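Local coordinates for pyruvate kinase 1 (Trypanosoma brucei brucei, PDB 4KCT), which transfers the phosphoryl group of phosphoenolpyruvate to ADP, giving pyruvate and ATP, and also has an intrinsic decarboxylase activity, probably toward oxaloacetate, at residues His58-Arg69 with Lys196-Val206. Numbering follows the deposited sequence.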
loop_
_atom_site.group_PDB
_atom_site.type_symbol
_atom_site.label_atom_id
_atom_site.label_comp_id
_atom_site.label_asym_id
_atom_site.label_seq_id
_atom_site.Cartn_x
_atom_site.Cartn_y
_atom_site.Cartn_z
ATOM N N HIS A 58 13.425 6.183 53.540
ATOM C CA HIS A 58 14.347 7.075 52.824
ATOM C C HIS A 58 15.782 6.677 52.997
ATOM O O HIS A 58 16.562 6.759 52.066
ATOM C CB HIS A 58 14.156 8.527 53.246
ATOM C CG HIS A 58 12.902 9.151 52.708
ATOM N ND1 HIS A 58 12.622 10.459 52.853
ATOM C CD2 HIS A 58 11.816 8.590 52.031
ATOM C CE1 HIS A 58 11.430 10.728 52.294
ATOM N NE2 HIS A 58 10.933 9.584 51.801
ATOM N N GLU A 59 16.142 6.224 54.191
ATOM C CA GLU A 59 17.496 5.753 54.439
ATOM C C GLU A 59 17.869 4.566 53.531
ATOM O O GLU A 59 18.982 4.507 52.980
ATOM C CB GLU A 59 17.659 5.370 55.915
ATOM C CG GLU A 59 18.879 4.519 56.209
ATOM C CD GLU A 59 18.980 4.136 57.686
ATOM O OE1 GLU A 59 20.018 4.447 58.303
ATOM O OE2 GLU A 59 18.020 3.529 58.230
ATOM N N TYR A 60 16.949 3.621 53.382
ATOM C CA TYR A 60 17.173 2.488 52.485
ATOM C C TYR A 60 17.437 2.969 51.035
ATOM O O TYR A 60 18.415 2.558 50.382
ATOM C CB TYR A 60 15.973 1.527 52.532
ATOM C CG TYR A 60 16.166 0.267 51.692
ATOM C CD1 TYR A 60 16.919 -0.804 52.178
ATOM C CD2 TYR A 60 15.693 0.201 50.368
ATOM C CE1 TYR A 60 17.118 -1.943 51.419
ATOM C CE2 TYR A 60 15.934 -0.920 49.577
ATOM C CZ TYR A 60 16.649 -1.987 50.106
ATOM O OH TYR A 60 16.941 -3.075 49.321
ATOM N N HIS A 61 16.590 3.866 50.554
ATOM C CA HIS A 61 16.700 4.325 49.181
ATOM C C HIS A 61 17.859 5.234 48.982
ATOM O O HIS A 61 18.442 5.265 47.910
ATOM C CB HIS A 61 15.410 4.989 48.731
ATOM C CG HIS A 61 14.249 4.045 48.676
ATOM N ND1 HIS A 61 14.266 2.922 47.917
ATOM C CD2 HIS A 61 13.089 3.985 49.436
ATOM C CE1 HIS A 61 13.133 2.231 48.128
ATOM N NE2 HIS A 61 12.399 2.893 49.028
ATOM N N GLN A 62 18.278 5.937 50.038
ATOM C CA GLN A 62 19.503 6.720 49.951
ATOM C C GLN A 62 20.706 5.819 49.660
ATOM O O GLN A 62 21.600 6.188 48.892
ATOM C CB GLN A 62 19.760 7.516 51.247
ATOM C CG GLN A 62 21.004 8.410 51.150
ATOM C CD GLN A 62 20.791 9.602 50.240
ATOM O OE1 GLN A 62 19.909 10.418 50.483
ATOM N NE2 GLN A 62 21.536 9.656 49.126
ATOM N N THR A 63 20.763 4.675 50.334
ATOM C CA THR A 63 21.813 3.679 50.074
ATOM C C THR A 63 21.827 3.258 48.590
ATOM O O THR A 63 22.894 3.160 47.966
ATOM C CB THR A 63 21.656 2.453 51.007
ATOM O OG1 THR A 63 21.770 2.886 52.369
ATOM C CG2 THR A 63 22.729 1.399 50.742
ATOM N N THR A 64 20.645 3.000 48.035
ATOM C CA THR A 64 20.535 2.651 46.618
ATOM C C THR A 64 21.093 3.762 45.740
ATOM O O THR A 64 21.942 3.529 44.899
ATOM C CB THR A 64 19.069 2.358 46.214
ATOM O OG1 THR A 64 18.564 1.271 47.012
ATOM C CG2 THR A 64 18.979 1.972 44.664
ATOM N N ILE A 65 20.656 4.987 45.991
ATOM C CA ILE A 65 21.151 6.126 45.253
ATOM C C ILE A 65 22.677 6.217 45.323
ATOM O O ILE A 65 23.367 6.287 44.268
ATOM C CB ILE A 65 20.508 7.437 45.745
ATOM C CG1 ILE A 65 19.047 7.491 45.286
ATOM C CG2 ILE A 65 21.286 8.659 45.206
ATOM C CD1 ILE A 65 18.258 8.616 45.916
ATOM N N ASN A 66 23.225 6.153 46.538
ATOM C CA ASN A 66 24.672 6.275 46.695
ATOM C C ASN A 66 25.409 5.142 46.010
ATOM O O ASN A 66 26.474 5.351 45.391
ATOM C CB ASN A 66 25.065 6.334 48.182
ATOM C CG ASN A 66 24.554 7.589 48.867
ATOM O OD1 ASN A 66 24.115 8.533 48.211
ATOM N ND2 ASN A 66 24.535 7.570 50.187
ATOM N N ASN A 67 24.893 3.930 46.172
ATOM C CA ASN A 67 25.551 2.763 45.605
ATOM C C ASN A 67 25.485 2.750 44.077
ATOM O O ASN A 67 26.445 2.325 43.413
ATOM C CB ASN A 67 24.992 1.452 46.207
ATOM C CG ASN A 67 25.429 1.249 47.653
ATOM O OD1 ASN A 67 26.109 2.084 48.193
ATOM N ND2 ASN A 67 24.966 0.179 48.294
ATOM N N VAL A 68 24.354 3.195 43.522
ATOM C CA VAL A 68 24.187 3.244 42.053
ATOM C C VAL A 68 25.204 4.227 41.475
ATOM O O VAL A 68 25.943 3.898 40.544
ATOM C CB VAL A 68 22.765 3.693 41.630
ATOM C CG1 VAL A 68 22.749 4.095 40.150
ATOM C CG2 VAL A 68 21.746 2.580 41.877
ATOM N N ARG A 69 25.341 5.388 42.117
ATOM C CA ARG A 69 26.306 6.381 41.650
ATOM C C ARG A 69 27.773 5.931 41.773
ATOM O O ARG A 69 28.563 6.105 40.843
ATOM C CB ARG A 69 26.068 7.722 42.338
ATOM C CG ARG A 69 24.801 8.379 41.837
ATOM C CD ARG A 69 24.357 9.527 42.715
ATOM N NE ARG A 69 23.184 10.153 42.131
ATOM C CZ ARG A 69 22.428 11.049 42.751
ATOM N NH1 ARG A 69 22.707 11.396 44.006
ATOM N NH2 ARG A 69 21.345 11.537 42.144
ATOM N N LYS A 196 6.487 13.862 50.531
ATOM C CA LYS A 196 7.783 13.716 51.172
ATOM C C LYS A 196 8.733 12.910 50.284
ATOM O O LYS A 196 9.932 13.171 50.254
ATOM C CB LYS A 196 7.635 13.049 52.540
ATOM C CG LYS A 196 6.649 13.770 53.449
ATOM C CD LYS A 196 7.278 14.170 54.772
ATOM C CE LYS A 196 6.260 14.860 55.688
ATOM N NZ LYS A 196 5.118 13.966 56.058
ATOM N N ASP A 197 8.210 11.867 49.642
ATOM C CA ASP A 197 9.049 11.048 48.755
ATOM C C ASP A 197 9.569 11.840 47.539
ATOM O O ASP A 197 10.734 11.710 47.172
ATOM C CB ASP A 197 8.310 9.771 48.301
ATOM C CG ASP A 197 7.984 8.815 49.473
ATOM O OD1 ASP A 197 7.167 7.869 49.274
ATOM O OD2 ASP A 197 8.526 9.018 50.593
ATOM N N LEU A 198 8.718 12.683 46.952
ATOM C CA LEU A 198 9.130 13.522 45.816
ATOM C C LEU A 198 10.112 14.612 46.236
ATOM O O LEU A 198 11.122 14.853 45.565
ATOM C CB LEU A 198 7.921 14.138 45.139
ATOM C CG LEU A 198 6.964 13.123 44.474
ATOM C CD1 LEU A 198 5.700 13.818 43.999
ATOM C CD2 LEU A 198 7.643 12.398 43.303
ATOM N N GLU A 199 9.875 15.189 47.410
ATOM C CA GLU A 199 10.827 16.115 47.993
ATOM C C GLU A 199 12.201 15.467 48.149
ATOM O O GLU A 199 13.207 16.086 47.864
ATOM C CB GLU A 199 10.305 16.623 49.346
ATOM C CG GLU A 199 11.382 17.201 50.260
ATOM C CD GLU A 199 10.789 17.792 51.543
ATOM O OE1 GLU A 199 10.570 19.026 51.579
ATOM O OE2 GLU A 199 10.481 17.012 52.486
ATOM N N PHE A 200 12.232 14.240 48.657
ATOM C CA PHE A 200 13.487 13.468 48.767
ATOM C C PHE A 200 14.107 13.245 47.369
ATOM O O PHE A 200 15.276 13.551 47.143
ATOM C CB PHE A 200 13.204 12.128 49.461
ATOM C CG PHE A 200 14.362 11.166 49.446
ATOM C CD1 PHE A 200 15.293 11.161 50.486
ATOM C CD2 PHE A 200 14.486 10.227 48.434
ATOM C CE1 PHE A 200 16.350 10.254 50.494
ATOM C CE2 PHE A 200 15.539 9.311 48.429
ATOM C CZ PHE A 200 16.461 9.315 49.466
ATOM N N GLY A 201 13.290 12.833 46.409
ATOM C CA GLY A 201 13.796 12.613 45.047
ATOM C C GLY A 201 14.408 13.870 44.437
ATOM O O GLY A 201 15.460 13.820 43.783
ATOM N N VAL A 202 13.747 15.006 44.624
ATOM C CA VAL A 202 14.269 16.273 44.084
ATOM C C VAL A 202 15.585 16.641 44.773
ATOM O O VAL A 202 16.555 16.977 44.111
ATOM C CB VAL A 202 13.245 17.426 44.239
ATOM C CG1 VAL A 202 13.866 18.772 43.837
ATOM C CG2 VAL A 202 12.018 17.149 43.379
ATOM N N ALA A 203 15.621 16.525 46.106
ATOM C CA ALA A 203 16.820 16.866 46.871
ATOM C C ALA A 203 17.998 15.969 46.483
ATOM O O ALA A 203 19.135 16.430 46.429
ATOM C CB ALA A 203 16.548 16.757 48.368
ATOM N N GLN A 204 17.728 14.693 46.203
ATOM C CA GLN A 204 18.809 13.741 45.907
ATOM C C GLN A 204 19.142 13.670 44.418
ATOM O O GLN A 204 20.040 12.925 44.006
ATOM C CB GLN A 204 18.476 12.335 46.439
ATOM C CG GLN A 204 18.358 12.250 47.955
ATOM C CD GLN A 204 19.477 12.964 48.663
ATOM O OE1 GLN A 204 20.646 12.759 48.356
ATOM N NE2 GLN A 204 19.127 13.811 49.623
ATOM N N GLY A 205 18.391 14.408 43.609
ATOM C CA GLY A 205 18.711 14.535 42.193
ATOM C C GLY A 205 18.336 13.299 41.360
ATOM O O GLY A 205 19.095 12.896 40.470
ATOM N N VAL A 206 17.144 12.740 41.573
ATOM C CA VAL A 206 16.703 11.604 40.718
ATOM C C VAL A 206 16.380 12.112 39.317
ATOM O O VAL A 206 16.108 13.286 39.123
ATOM C CB VAL A 206 15.498 10.808 41.300
ATOM C CG1 VAL A 206 15.809 10.314 42.723
ATOM C CG2 VAL A 206 14.230 11.649 41.289
HETATM O O HOH W 1 22.593 13.161 46.560
#
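On the outside of the TIM barrel, helix 58-75 meets helix 192-204 and the turn that follows it, G205-V206, with the side chain of F200 as a knob among H58, H61, Q62 and I65. Helix 58-75 follows barrel strand 46-52, and helix 192-204 leads into strand 208-211. The short helical segments run roughly parallel, at 28°, with axes 11.7 Å apart. The CB of F200 points toward the other helix, and chi1 of 171°, CG anti to the backbone N, lays the ring between H58 and I65. F200 CB lies over one face of the H58 imidazole, 4.0 Å from the ring centroid, a CH-pi contact. The two rings themselves sit obliquely, their planes 34° apart. I65 and F200 come at each other from their two helices, and I65 CD1 meets F200 CE2 at 3.8 Å.

At one end, H58 NE2 donates to D197 OD2 at 2.8 Å. The bond is nearly straight and lies in the imidazole plane, but it meets the carboxylate on its anti side, tilted out of the carboxylate plane. D197 OD1 is taken by a salt bridge to K193. At the other end, R69 NH2 donates to Q204 O at 2.7 Å, in the carbonyl plane, and R69 NH1 gives the same oxygen a weak bond at 3.1 Å. This carbonyl lies where the helix closes in a Schellman motif at G205. Between these ends the amides of Q62 and Q204 cross at about a right angle. Q62 NE2 is held mainly by N66 OD1, at 3.0 Å, and gives Q204 OE1 only a weak bond. The two OE1 atoms sit close without bonding. A water donates to Q204 OE1 and accepts weakly from R69 NH1.

The contact thus has an F200-I65 core flanked by a histidine-carboxylate bond and an arginine-carbonyl grip, with the glutamine amides alongside. The positive R69 would be expected to interact favourably with the helix-end carbonyls.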